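Local coordinates for protein 5-oxopent-3-ene-1,2,5-tricarboxylate decarboxylase (Exiguobacterium antarcticum B7, PDB 6IYM) that belongs to the fumarylacetoacetate hydrolase family and forms a two-chain assembly whose subunits carry a magnesium site on a mixed beta-sheet fold, at residues R136-Y150 with R216-G228. Sequence-based numbering, arbitrary orientation.
Sequences RDLTPENALEHVFGY and RDVVTILTEVSRG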
loop_
_atom_site.group_PDB
_atom_site.type_symbol
_atom_site.label_atom_id
_atom_site.label_comp_id
_atom_site.label_asym_id
_atom_site.label_seq_id
_atom_site.Cartn_x
_atom_site.Cartn_y
_atom_site.Cartn_z
ATOM N N ARG A 136 16.966 -3.483 -3.602
ATOM C CA ARG A 136 16.227 -4.092 -4.725
ATOM C C ARG A 136 17.021 -5.304 -5.192
ATOM O O ARG A 136 18.222 -5.290 -4.965
ATOM C CB ARG A 136 16.087 -3.030 -5.809
ATOM C CG ARG A 136 15.067 -3.371 -6.874
ATOM C CD ARG A 136 15.134 -2.309 -7.944
ATOM N NE ARG A 136 15.538 -2.872 -9.215
ATOM C CZ ARG A 136 15.297 -2.321 -10.390
ATOM N NH1 ARG A 136 14.663 -1.168 -10.469
ATOM N NH2 ARG A 136 15.674 -2.937 -11.488
ATOM N N ASP A 137 16.371 -6.292 -5.801
ATOM C CA ASP A 137 17.064 -7.445 -6.439
ATOM C C ASP A 137 18.006 -8.065 -5.404
ATOM O O ASP A 137 19.209 -8.191 -5.666
ATOM C CB ASP A 137 17.779 -6.986 -7.708
ATOM C CG ASP A 137 16.827 -6.263 -8.639
ATOM O OD1 ASP A 137 15.762 -6.817 -8.905
ATOM O OD2 ASP A 137 17.134 -5.119 -9.021
ATOM N N LEU A 138 17.444 -8.391 -4.245
ATOM C CA LEU A 138 18.137 -9.085 -3.139
ATOM C C LEU A 138 18.584 -10.479 -3.598
ATOM O O LEU A 138 17.935 -11.110 -4.461
ATOM C CB LEU A 138 17.204 -9.094 -1.917
ATOM C CG LEU A 138 17.326 -7.861 -1.007
ATOM C CD1 LEU A 138 17.298 -6.571 -1.803
ATOM C CD2 LEU A 138 16.252 -7.821 0.085
ATOM N N THR A 139 19.721 -10.923 -3.074
ATOM C CA THR A 139 20.312 -12.260 -3.350
ATOM C C THR A 139 20.228 -13.107 -2.088
ATOM O O THR A 139 20.116 -12.566 -0.993
ATOM C CB THR A 139 21.783 -12.143 -3.773
ATOM O OG1 THR A 139 22.551 -11.699 -2.650
ATOM C CG2 THR A 139 21.984 -11.183 -4.927
ATOM N N PRO A 140 20.337 -14.446 -2.212
ATOM C CA PRO A 140 20.543 -15.318 -1.059
ATOM C C PRO A 140 21.635 -14.825 -0.096
ATOM O O PRO A 140 21.479 -15.005 1.097
ATOM C CB PRO A 140 20.952 -16.641 -1.723
ATOM C CG PRO A 140 20.207 -16.649 -3.033
ATOM C CD PRO A 140 20.208 -15.201 -3.471
ATOM N N GLU A 141 22.667 -14.161 -0.628
ATOM C CA GLU A 141 23.888 -13.744 0.119
ATOM C C GLU A 141 23.647 -12.435 0.899
ATOM O O GLU A 141 24.296 -12.260 1.951
ATOM C CB GLU A 141 25.063 -13.615 -0.869
ATOM C CG GLU A 141 26.448 -13.629 -0.218
ATOM C CD GLU A 141 26.852 -12.373 0.546
ATOM O OE1 GLU A 141 26.396 -11.279 0.163
ATOM O OE2 GLU A 141 27.622 -12.486 1.532
ATOM N N ASN A 142 22.809 -11.514 0.401
ATOM C CA ASN A 142 22.612 -10.186 1.041
ATOM C C ASN A 142 21.212 -10.063 1.679
ATOM O O ASN A 142 21.041 -9.120 2.435
ATOM C CB ASN A 142 22.910 -9.027 0.071
ATOM C CG ASN A 142 21.942 -8.847 -1.088
ATOM O OD1 ASN A 142 20.861 -9.426 -1.155
ATOM N ND2 ASN A 142 22.317 -8.008 -2.033
ATOM N N ALA A 143 20.244 -10.928 1.356
ATOM C CA ALA A 143 18.828 -10.806 1.816
ATOM C C ALA A 143 18.761 -10.342 3.271
ATOM O O ALA A 143 18.243 -9.241 3.519
ATOM C CB ALA A 143 18.104 -12.113 1.687
ATOM N N LEU A 144 19.272 -11.176 4.182
ATOM C CA LEU A 144 19.081 -11.067 5.644
ATOM C C LEU A 144 19.794 -9.814 6.157
ATOM O O LEU A 144 19.394 -9.265 7.228
ATOM C CB LEU A 144 19.599 -12.345 6.308
ATOM C CG LEU A 144 18.743 -13.596 6.123
ATOM C CD1 LEU A 144 19.363 -14.781 6.865
ATOM C CD2 LEU A 144 17.321 -13.358 6.614
ATOM N N GLU A 145 20.776 -9.340 5.392
ATOM C CA GLU A 145 21.466 -8.064 5.677
ATOM C C GLU A 145 20.467 -6.901 5.551
ATOM O O GLU A 145 20.682 -5.881 6.205
ATOM C CB GLU A 145 22.706 -7.935 4.776
ATOM C CG GLU A 145 24.000 -7.873 5.566
ATOM C CD GLU A 145 24.136 -6.643 6.457
ATOM O OE1 GLU A 145 23.600 -5.576 6.079
ATOM O OE2 GLU A 145 24.780 -6.745 7.535
ATOM N N HIS A 146 19.413 -7.034 4.741
ATOM C CA HIS A 146 18.363 -5.986 4.616
ATOM C C HIS A 146 17.227 -6.166 5.651
ATOM O O HIS A 146 16.254 -5.416 5.569
ATOM C CB HIS A 146 17.825 -5.958 3.179
ATOM C CG HIS A 146 18.832 -5.533 2.168
ATOM N ND1 HIS A 146 19.821 -6.396 1.686
ATOM C CD2 HIS A 146 18.996 -4.362 1.519
ATOM C CE1 HIS A 146 20.544 -5.755 0.792
ATOM N NE2 HIS A 146 20.063 -4.517 0.677
ATOM N N VAL A 147 17.310 -7.140 6.569
ATOM C CA VAL A 147 16.224 -7.424 7.554
ATOM C C VAL A 147 16.627 -6.769 8.885
ATOM O O VAL A 147 17.711 -7.039 9.407
ATOM C CB VAL A 147 15.938 -8.940 7.672
ATOM C CG1 VAL A 147 14.945 -9.256 8.790
ATOM C CG2 VAL A 147 15.418 -9.537 6.369
ATOM N N PHE A 148 15.792 -5.901 9.429
ATOM C CA PHE A 148 15.990 -5.372 10.799
ATOM C C PHE A 148 15.591 -6.464 11.804
ATOM O O PHE A 148 16.188 -6.558 12.888
ATOM C CB PHE A 148 15.146 -4.122 11.020
ATOM C CG PHE A 148 15.328 -3.512 12.378
ATOM C CD1 PHE A 148 16.465 -2.769 12.670
ATOM C CD2 PHE A 148 14.373 -3.698 13.371
ATOM C CE1 PHE A 148 16.636 -2.204 13.923
ATOM C CE2 PHE A 148 14.553 -3.136 14.627
ATOM C CZ PHE A 148 15.684 -2.399 14.899
ATOM N N GLY A 149 14.534 -7.225 11.497
ATOM C CA GLY A 149 13.988 -8.197 12.458
ATOM C C GLY A 149 12.628 -8.739 12.059
ATOM O O GLY A 149 12.322 -8.741 10.864
ATOM N N TYR A 150 11.881 -9.242 13.047
ATOM C CA TYR A 150 10.646 -10.033 12.839
ATOM C C TYR A 150 9.628 -9.703 13.933
ATOM O O TYR A 150 10.021 -9.365 15.070
ATOM C CB TYR A 150 10.951 -11.528 12.832
ATOM C CG TYR A 150 12.042 -11.992 11.907
ATOM C CD1 TYR A 150 13.365 -12.037 12.324
ATOM C CD2 TYR A 150 11.748 -12.438 10.631
ATOM C CE1 TYR A 150 14.370 -12.486 11.481
ATOM C CE2 TYR A 150 12.742 -12.895 9.778
ATOM C CZ TYR A 150 14.059 -12.919 10.206
ATOM O OH TYR A 150 15.020 -13.373 9.352
ATOM N N ARG A 216 7.876 -21.120 0.486
ATOM C CA ARG A 216 8.994 -20.153 0.273
ATOM C C ARG A 216 9.496 -19.616 1.623
ATOM O O ARG A 216 8.733 -18.890 2.307
ATOM C CB ARG A 216 8.530 -19.027 -0.667
ATOM C CG ARG A 216 8.379 -19.486 -2.113
ATOM C CD ARG A 216 7.296 -18.769 -2.884
ATOM N NE ARG A 216 7.143 -19.284 -4.244
ATOM C CZ ARG A 216 6.179 -20.090 -4.671
ATOM N NH1 ARG A 216 5.241 -20.528 -3.848
ATOM N NH2 ARG A 216 6.172 -20.483 -5.934
ATOM N N ASP A 217 10.736 -19.941 1.990
ATOM C CA ASP A 217 11.381 -19.519 3.262
ATOM C C ASP A 217 11.634 -18.001 3.225
ATOM O O ASP A 217 11.305 -17.344 2.201
ATOM C CB ASP A 217 12.622 -20.373 3.559
ATOM C CG ASP A 217 13.847 -20.030 2.734
ATOM O OD1 ASP A 217 13.674 -19.361 1.700
ATOM O OD2 ASP A 217 14.961 -20.415 3.151
ATOM N N VAL A 218 12.135 -17.444 4.321
ATOM C CA VAL A 218 12.300 -15.973 4.469
ATOM C C VAL A 218 13.210 -15.471 3.332
ATOM O O VAL A 218 12.773 -14.589 2.545
ATOM C CB VAL A 218 12.805 -15.624 5.881
ATOM C CG1 VAL A 218 13.318 -14.187 5.991
ATOM C CG2 VAL A 218 11.724 -15.885 6.912
ATOM N N VAL A 219 14.399 -16.046 3.172
ATOM C CA VAL A 219 15.363 -15.594 2.118
ATOM C C VAL A 219 14.705 -15.653 0.734
ATOM O O VAL A 219 14.775 -14.638 0.025
ATOM C CB VAL A 219 16.719 -16.320 2.195
ATOM C CG1 VAL A 219 17.547 -16.142 0.937
ATOM C CG2 VAL A 219 17.514 -15.833 3.395
ATOM N N THR A 220 13.986 -16.715 0.370
ATOM C CA THR A 220 13.304 -16.816 -0.958
ATOM C C THR A 220 12.227 -15.733 -1.106
ATOM O O THR A 220 12.050 -15.182 -2.207
ATOM C CB THR A 220 12.668 -18.194 -1.160
ATOM O OG1 THR A 220 13.661 -19.145 -0.797
ATOM C CG2 THR A 220 12.200 -18.465 -2.569
ATOM N N ILE A 221 11.463 -15.462 -0.048
ATOM C CA ILE A 221 10.439 -14.386 -0.098
ATOM C C ILE A 221 11.164 -13.071 -0.436
ATOM O O ILE A 221 10.762 -12.428 -1.405
ATOM C CB ILE A 221 9.630 -14.316 1.216
ATOM C CG1 ILE A 221 8.631 -15.476 1.318
ATOM C CG2 ILE A 221 8.965 -12.962 1.334
ATOM C CD1 ILE A 221 8.143 -15.755 2.705
ATOM N N LEU A 222 12.207 -12.708 0.310
ATOM C CA LEU A 222 12.964 -11.439 0.120
ATOM C C LEU A 222 13.505 -11.344 -1.313
ATOM O O LEU A 222 13.255 -10.320 -1.985
ATOM C CB LEU A 222 14.101 -11.392 1.137
ATOM C CG LEU A 222 13.680 -11.207 2.592
ATOM C CD1 LEU A 222 14.867 -11.468 3.513
ATOM C CD2 LEU A 222 13.123 -9.820 2.819
ATOM N N THR A 223 14.195 -12.395 -1.762
ATOM C CA THR A 223 14.728 -12.573 -3.145
ATOM C C THR A 223 13.635 -12.326 -4.194
ATOM O O THR A 223 13.870 -11.534 -5.128
ATOM C CB THR A 223 15.299 -13.989 -3.275
ATOM O OG1 THR A 223 16.575 -13.932 -2.620
ATOM C CG2 THR A 223 15.350 -14.462 -4.707
ATOM N N GLU A 224 12.474 -12.974 -4.062
ATOM C CA GLU A 224 11.399 -12.947 -5.089
ATOM C C GLU A 224 10.654 -11.602 -5.072
ATOM O O GLU A 224 10.335 -11.076 -6.145
ATOM C CB GLU A 224 10.421 -14.091 -4.834
ATOM C CG GLU A 224 10.975 -15.447 -5.192
ATOM C CD GLU A 224 11.016 -15.682 -6.686
ATOM O OE1 GLU A 224 9.921 -15.741 -7.299
ATOM O OE2 GLU A 224 12.140 -15.763 -7.239
ATOM N N VAL A 225 10.360 -11.077 -3.887
ATOM C CA VAL A 225 9.531 -9.855 -3.692
ATOM C C VAL A 225 10.266 -8.662 -4.294
ATOM O O VAL A 225 9.608 -7.833 -4.911
ATOM C CB VAL A 225 9.196 -9.648 -2.202
ATOM C CG1 VAL A 225 8.557 -8.306 -1.923
ATOM C CG2 VAL A 225 8.274 -10.751 -1.719
ATOM N N SER A 226 11.581 -8.606 -4.123
ATOM C CA SER A 226 12.412 -7.419 -4.430
ATOM C C SER A 226 12.854 -7.403 -5.893
ATOM O O SER A 226 13.610 -6.505 -6.245
ATOM C CB SER A 226 13.615 -7.381 -3.555
ATOM O OG SER A 226 14.492 -8.456 -3.859
ATOM N N ARG A 227 12.454 -8.387 -6.694
ATOM C CA ARG A 227 12.857 -8.490 -8.118
ATOM C C ARG A 227 12.185 -7.370 -8.934
ATOM O O ARG A 227 10.966 -7.480 -9.229
ATOM C CB ARG A 227 12.503 -9.869 -8.679
ATOM C CG ARG A 227 13.704 -10.748 -8.983
ATOM C CD ARG A 227 13.297 -11.828 -9.961
ATOM N NE ARG A 227 13.579 -13.152 -9.439
ATOM C CZ ARG A 227 13.144 -14.284 -9.983
ATOM N NH1 ARG A 227 12.389 -14.254 -11.073
ATOM N NH2 ARG A 227 13.474 -15.442 -9.432
ATOM N N GLY A 228 12.963 -6.349 -9.311
ATOM C CA GLY A 228 12.469 -5.151 -10.025
ATOM C C GLY A 228 11.619 -4.248 -9.136
ATOM O O GLY A 228 11.077 -3.255 -9.659
HETATM O O HOH W 1 15.882 -10.646 -6.211
#
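Val218, in the first turn of helix 218-225, sets CG1 at the edge of the Tyr150 ring, 4.0 Å from CE2. One residue on, Val219 straddles two partners. Its CG1, anti to the backbone N (chi1 165°), meets Pro140 CA, and CG2 lies 3.7 Å from Leu144 CG. Leu222 comes next and sends CD1 between Ala143 CB and Val147 CG2. The Val147 CG2 to Leu222 CD1 approach is tight, at 3.5 Å. Val218 and Leu222 also pack on Ile129 and Ile131 of strand 121-131, so the helix is seated on the sheet. At Thr223 the contact turns polar: one water donates to Leu138 O and to Thr223 O. Ser226 then grips the loop twice. Its backbone O accepts from Asp137 N at 2.8 Å. Its OG donates to Leu222 O and accepts from Leu138 N at 3.0 Å. Gly228 N closes the contact with a nearly straight bond (168°) to the syn side of Asp137 OD1, 2.9 Å away. Asp137 OD2 forms a salt bridge with Arg136 NE, while Gly228 CA lies over one face of that guanidinium. Arg136 NH1 makes a salt bridge to Glu112 of the second subunit. Apolar packing thus holds the helix through Leu222, whereas directed bonds hold the turn that follows it, beside the subunit interface; the arginine probably stabilises the charged form of Asp137.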